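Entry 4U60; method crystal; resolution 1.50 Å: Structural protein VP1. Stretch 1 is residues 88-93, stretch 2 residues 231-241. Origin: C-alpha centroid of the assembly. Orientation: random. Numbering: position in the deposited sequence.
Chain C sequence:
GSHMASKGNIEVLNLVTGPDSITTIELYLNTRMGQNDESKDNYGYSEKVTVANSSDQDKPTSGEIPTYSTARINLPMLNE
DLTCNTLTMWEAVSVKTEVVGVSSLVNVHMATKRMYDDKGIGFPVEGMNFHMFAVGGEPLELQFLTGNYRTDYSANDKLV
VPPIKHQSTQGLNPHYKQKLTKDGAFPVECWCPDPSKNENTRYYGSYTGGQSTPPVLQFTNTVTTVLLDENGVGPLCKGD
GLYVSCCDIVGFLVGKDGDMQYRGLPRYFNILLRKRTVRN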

ATOM      1  N   THR C  88      16.131  36.949 -21.067  1.00 27.51           N
ATOM      2  CA  THR C  88      15.200  36.469 -20.056  1.00 26.07           C
ATOM      3  C   THR C  88      14.490  35.251 -20.609  1.00 24.81           C
ATOM      4  O   THR C  88      14.139  35.216 -21.788  1.00 25.28           O
ATOM      5  CB  THR C  88      14.170  37.547 -19.680  1.00 26.58           C
ATOM      6  OG1 THR C  88      14.840  38.798 -19.448  1.00 28.17           O
ATOM      7  CG2 THR C  88      13.378  37.117 -18.428  1.00 25.51           C
ATOM      8  N   MET C  89      14.296  34.252 -19.752  1.00 23.04           N
ATOM      9  CA  MET C  89      13.521  33.068 -20.086  1.00 21.83           C
ATOM     10  C   MET C  89      12.495  32.816 -18.983  1.00 20.63           C
ATOM     11  O   MET C  89      12.730  33.172 -17.832  1.00 20.67           O
ATOM     12  CB  MET C  89      14.428  31.848 -20.200  1.00 21.54           C
ATOM     13  CG  MET C  89      15.486  31.969 -21.273  1.00 22.66           C
ATOM     14  SD  MET C  89      16.420  30.436 -21.475  1.00 22.22           S
ATOM     15  CE  MET C  89      15.242  29.448 -22.378  1.00 21.59           C
ATOM     16  N   TRP C  90      11.371  32.220 -19.356  1.00 19.62           N
ATOM     17  CA  TRP C  90      10.388  31.737 -18.380  1.00 18.65           C
ATOM     18  C   TRP C  90      10.902  30.436 -17.804  1.00 18.04           C
ATOM     19  O   TRP C  90      11.318  29.541 -18.540  1.00 17.93           O
ATOM     20  CB  TRP C  90       9.017  31.512 -19.013  1.00 18.44           C
ATOM     21  CG  TRP C  90       8.323  32.782 -19.369  1.00 19.38           C
ATOM     22  CD1 TRP C  90       8.103  33.278 -20.616  1.00 20.31           C
ATOM     23  CD2 TRP C  90       7.780  33.739 -18.453  1.00 19.86           C
ATOM     24  NE1 TRP C  90       7.438  34.492 -20.536  1.00 21.13           N
ATOM     25  CE2 TRP C  90       7.231  34.786 -19.214  1.00 20.96           C
ATOM     26  CE3 TRP C  90       7.688  33.797 -17.056  1.00 19.69           C
ATOM     27  CZ2 TRP C  90       6.595  35.892 -18.627  1.00 21.90           C
ATOM     28  CZ3 TRP C  90       7.059  34.883 -16.476  1.00 20.47           C
ATOM     29  CH2 TRP C  90       6.527  35.923 -17.260  1.00 21.51           C
ATOM     30  N   GLU C  91      10.879  30.346 -16.477  1.00 17.65           N
ATOM     31  CA  GLU C  91      11.308  29.150 -15.760  1.00 17.11           C
ATOM     32  C   GLU C  91      10.076  28.562 -15.079  1.00 16.34           C
ATOM     33  O   GLU C  91       9.410  29.255 -14.334  1.00 16.46           O
ATOM     34  CB  GLU C  91      12.323  29.564 -14.708  1.00 17.71           C
ATOM     35  CG  GLU C  91      12.858  28.451 -13.832  1.00 17.60           C
ATOM     36  CD  GLU C  91      13.749  28.970 -12.728  1.00 18.67           C
ATOM     37  OE1 GLU C  91      13.919  30.208 -12.617  1.00 19.54           O
ATOM     38  OE2 GLU C  91      14.294  28.139 -11.964  1.00 19.22           O
ATOM     39  N   ALA C  92       9.774  27.297 -15.367  1.00 15.70           N
ATOM     40  CA  ALA C  92       8.634  26.619 -14.750  1.00 15.31           C
ATOM     41  C   ALA C  92       9.022  26.196 -13.333  1.00 15.39           C
ATOM     42  O   ALA C  92       9.948  25.444 -13.147  1.00 15.59           O
ATOM     43  CB  ALA C  92       8.235  25.408 -15.575  1.00 14.80           C
ATOM     44  N   VAL C  93       8.298  26.715 -12.345  1.00 15.82           N
ATOM     45  CA  VAL C  93       8.647  26.550 -10.936  1.00 15.94           C
ATOM     46  C   VAL C  93       7.890  25.370 -10.308  1.00 15.25           C
ATOM     47  O   VAL C  93       8.451  24.617  -9.535  1.00 14.97           O
ATOM     48  CB  VAL C  93       8.273  27.814 -10.145  1.00 17.05           C
ATOM     49  CG1 VAL C  93       8.558  27.635  -8.659  1.00 17.50           C
ATOM     50  CG2 VAL C  93       9.005  29.037 -10.690  1.00 17.86           C
TER
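Stretch 2 (231-241) NGVGPLCKGDG

The contact between residues 231-241 and the strand 88-93 illustrates how a largely irregular segment can pair with a strand through a single antiparallel beta bridge, extended at one end by a side-chain carboxylate and at the other by water. The two stretches belong to one chain, and no touching residues lie closer than 141 positions in sequence. Together they bury 516 Å² of surface.

The register shows the direction: Trp90, Glu91 and Ala92 find their nearest CA neighbours in Cys237, Leu236 and Gly234, so one backbone descends in number as the other ascends. At the centre, Glu91 and Leu236 are bridged, with CA to CA at 4.6 Å. The hydrogen bonds that define the bridge flank this pair: Cys237 N donates to Trp90 O at 2.9 Å, and Ala92 N donates to Pro235 O at 2.9 Å, each with an angle of 161° at the hydrogen. The same two carbonyls also receive CA-H contacts, from Leu236 CA to Trp90 O at 3.5 Å and from Glu91 CA to Pro235 O at 3.3 Å. Leu236, with phi/psi of -105/123, has the extended backbone such pairing requires.

Before Pro235 the backbone pairing gives way to a different device. Glu91, with chi1 and chi2 both t, extends its carboxylate to the loop, where Gly234 N donates to Glu91 OE2 at 2.8 Å and a nearly linear 172°. A main-chain amide is thus met by a side chain. Gly234 packs closely here: its CA lies 3.3 Å from Ala92 O, and an ideal CB would point toward the strand and fall 1.9 Å from that oxygen, a clash. Ala92 O has no hydrogen-bond partner in the model; the CA-H contact from Gly234 is a weak approach to it and does not replace one.

Apolar packing accompanies the hydrogen bonds. The CA-to-CB bond of Met89 points toward stretch 2, and Met89 CE lies 3.9 Å from Leu236 CB; Met89 CE is also 3.6 Å from the carbonyl oxygen Cys237 O, a van der Waals approach. Trp90 CB lies 4.2 Å from Cys237 CB, while Ala92 CB meets Pro235 CD at 4.0 Å.

After Cys237 the loop turns, with positive phi at Gly239 and Asp240 and a weak bond from Asp240 N to Cys237 O at 3.1 Å. Water continues the association here. The oxygen of water 2 accepts from Trp90 N at 2.9 Å and lies 2.7 Å from both Cys237 O and Asp240 OD1; the oxygen of water 1 lies 2.9 Å from Thr88 O and 2.8 Å from Asp240 OD1. Solvent thereby links strand and turn where direct backbone pairing has ended.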

ATOM      1  N   ASN C 231      19.541  21.901  -8.044  1.00 28.51           N
ATOM      2  CA  ASN C 231      20.225  23.191  -7.998  1.00 29.36           C
ATOM      3  C   ASN C 231      19.258  24.373  -7.938  1.00 27.85           C
ATOM      4  O   ASN C 231      19.675  25.502  -8.078  1.00 28.57           O
ATOM      5  CB  ASN C 231      21.136  23.344  -9.218  1.00 30.51           C
ATOM      6  CG  ASN C 231      22.149  22.217  -9.332  1.00 31.85           C
ATOM      7  OD1 ASN C 231      22.864  21.925  -8.377  1.00 34.80           O
ATOM      8  ND2 ASN C 231      22.200  21.571 -10.487  1.00 32.20           N
ATOM      9  N   GLY C 232      17.965  24.110  -7.758  1.00 25.75           N
ATOM     10  CA  GLY C 232      16.980  25.176  -7.661  1.00 24.64           C
ATOM     11  C   GLY C 232      16.541  25.778  -8.988  1.00 23.20           C
ATOM     12  O   GLY C 232      15.991  26.889  -9.019  1.00 23.20           O
ATOM     13  N   VAL C 233      16.738  25.041 -10.079  1.00 21.36           N
ATOM     14  CA  VAL C 233      16.403  25.544 -11.412  1.00 20.56           C
ATOM     15  C   VAL C 233      15.303  24.700 -12.036  1.00 18.91           C
ATOM     16  O   VAL C 233      15.426  23.490 -12.090  1.00 18.42           O
ATOM     17  CB  VAL C 233      17.635  25.530 -12.348  1.00 20.98           C
ATOM     18  CG1 VAL C 233      17.290  26.189 -13.675  1.00 21.23           C
ATOM     19  CG2 VAL C 233      18.811  26.245 -11.695  1.00 22.18           C
ATOM     20  N   GLY C 234      14.249  25.361 -12.515  1.00 17.86           N
ATOM     21  CA  GLY C 234      13.141  24.703 -13.195  1.00 16.90           C
ATOM     22  C   GLY C 234      13.408  24.605 -14.690  1.00 16.65           C
ATOM     23  O   GLY C 234      14.369  25.204 -15.190  1.00 17.41           O
ATOM     24  N   PRO C 235      12.533  23.904 -15.428  1.00 15.57           N
ATOM     25  CA  PRO C 235      12.635  23.911 -16.890  1.00 15.35           C
ATOM     26  C   PRO C 235      12.642  25.350 -17.444  1.00 16.15           C
ATOM     27  O   PRO C 235      11.859  26.187 -16.990  1.00 16.53           O
ATOM     28  CB  PRO C 235      11.385  23.161 -17.325  1.00 14.74           C
ATOM     29  CG  PRO C 235      11.074  22.243 -16.180  1.00 14.12           C
ATOM     30  CD  PRO C 235      11.403  23.071 -14.963  1.00 14.79           C
ATOM     31  N   LEU C 236      13.529  25.614 -18.392  1.00 16.42           N
ATOM     32  CA  LEU C 236      13.681  26.944 -19.018  1.00 17.59           C
ATOM     33  C   LEU C 236      13.078  26.888 -20.414  1.00 17.27           C
ATOM     34  O   LEU C 236      13.409  26.013 -21.209  1.00 16.91           O
ATOM     35  CB  LEU C 236      15.140  27.358 -19.033  1.00 18.45           C
ATOM     36  CG  LEU C 236      15.791  27.465 -17.646  1.00 19.12           C
ATOM     37  CD1 LEU C 236      17.293  27.674 -17.786  1.00 20.15           C
ATOM     38  CD2 LEU C 236      15.196  28.596 -16.825  1.00 19.74           C
ATOM     39  N   CYS C 237      12.112  27.769 -20.660  1.00 17.59           N
ATOM     40  CA  CYS C 237      11.259  27.668 -21.827  1.00 17.56           C
ATOM     41  C   CYS C 237      11.875  28.287 -23.072  1.00 18.46           C
ATOM     42  O   CYS C 237      11.787  29.509 -23.308  1.00 18.96           O
ATOM     43  CB  CYS C 237       9.899  28.292 -21.506  1.00 17.59           C
ATOM     44  SG  CYS C 237       9.028  27.313 -20.254  1.00 17.45           S
ATOM     45  N   LYS C 238      12.497  27.419 -23.866  1.00 18.75           N
ATOM     46  CA  LYS C 238      13.209  27.825 -25.063  1.00 20.12           C
ATOM     47  C   LYS C 238      12.238  28.373 -26.096  1.00 20.47           C
ATOM     48  O   LYS C 238      11.174  27.786 -26.341  1.00 20.38           O
ATOM     49  CB  LYS C 238      13.993  26.644 -25.614  1.00 20.08           C
ATOM     50  CG  LYS C 238      15.129  26.208 -24.697  1.00 20.59           C
ATOM     51  CD  LYS C 238      15.818  24.953 -25.208  1.00 20.85           C
ATOM     52  CE  LYS C 238      16.995  24.570 -24.313  1.00 21.53           C
ATOM     53  NZ  LYS C 238      17.689  23.340 -24.776  1.00 22.15           N
ATOM     54  N   GLY C 239      12.588  29.517 -26.664  1.00 21.34           N
ATOM     55  CA  GLY C 239      11.715  30.203 -27.613  1.00 22.04           C
ATOM     56  C   GLY C 239      10.359  30.573 -27.043  1.00 21.98           C
ATOM     57  O   GLY C 239       9.378  30.670 -27.783  1.00 22.56           O
ATOM     58  N   ASP C 240      10.298  30.785 -25.728  1.00 21.54           N
ATOM     59  CA  ASP C 240       9.041  31.096 -25.029  1.00 21.22           C
ATOM     60  C   ASP C 240       7.936  30.063 -25.276  1.00 20.00           C
ATOM     61  O   ASP C 240       6.761  30.416 -25.380  1.00 20.49           O
ATOM     62  CB  ASP C 240       8.567  32.506 -25.429  1.00 22.25           C
ATOM     63  CG  ASP C 240       9.599  33.569 -25.131  1.00 23.66           C
ATOM     64  OD1 ASP C 240      10.412  33.377 -24.189  1.00 23.57           O
ATOM     65  OD2 ASP C 240       9.632  34.600 -25.860  1.00 24.69           O
ATOM     66  N   GLY C 241       8.295  28.781 -25.287  1.00 18.84           N
ATOM     67  CA  GLY C 241       7.315  27.702 -25.424  1.00 18.12           C
ATOM     68  C   GLY C 241       7.369  26.819 -24.200  1.00 17.00           C
ATOM     69  O   GLY C 241       8.454  26.444 -23.759  1.00 17.21           O
TER
HETATM   70  O   HOH W   1      13.149  33.546 -23.964  1.00 23.77           O
HETATM   71  O   HOH W   2      10.852  31.724 -22.116  1.00 17.22           O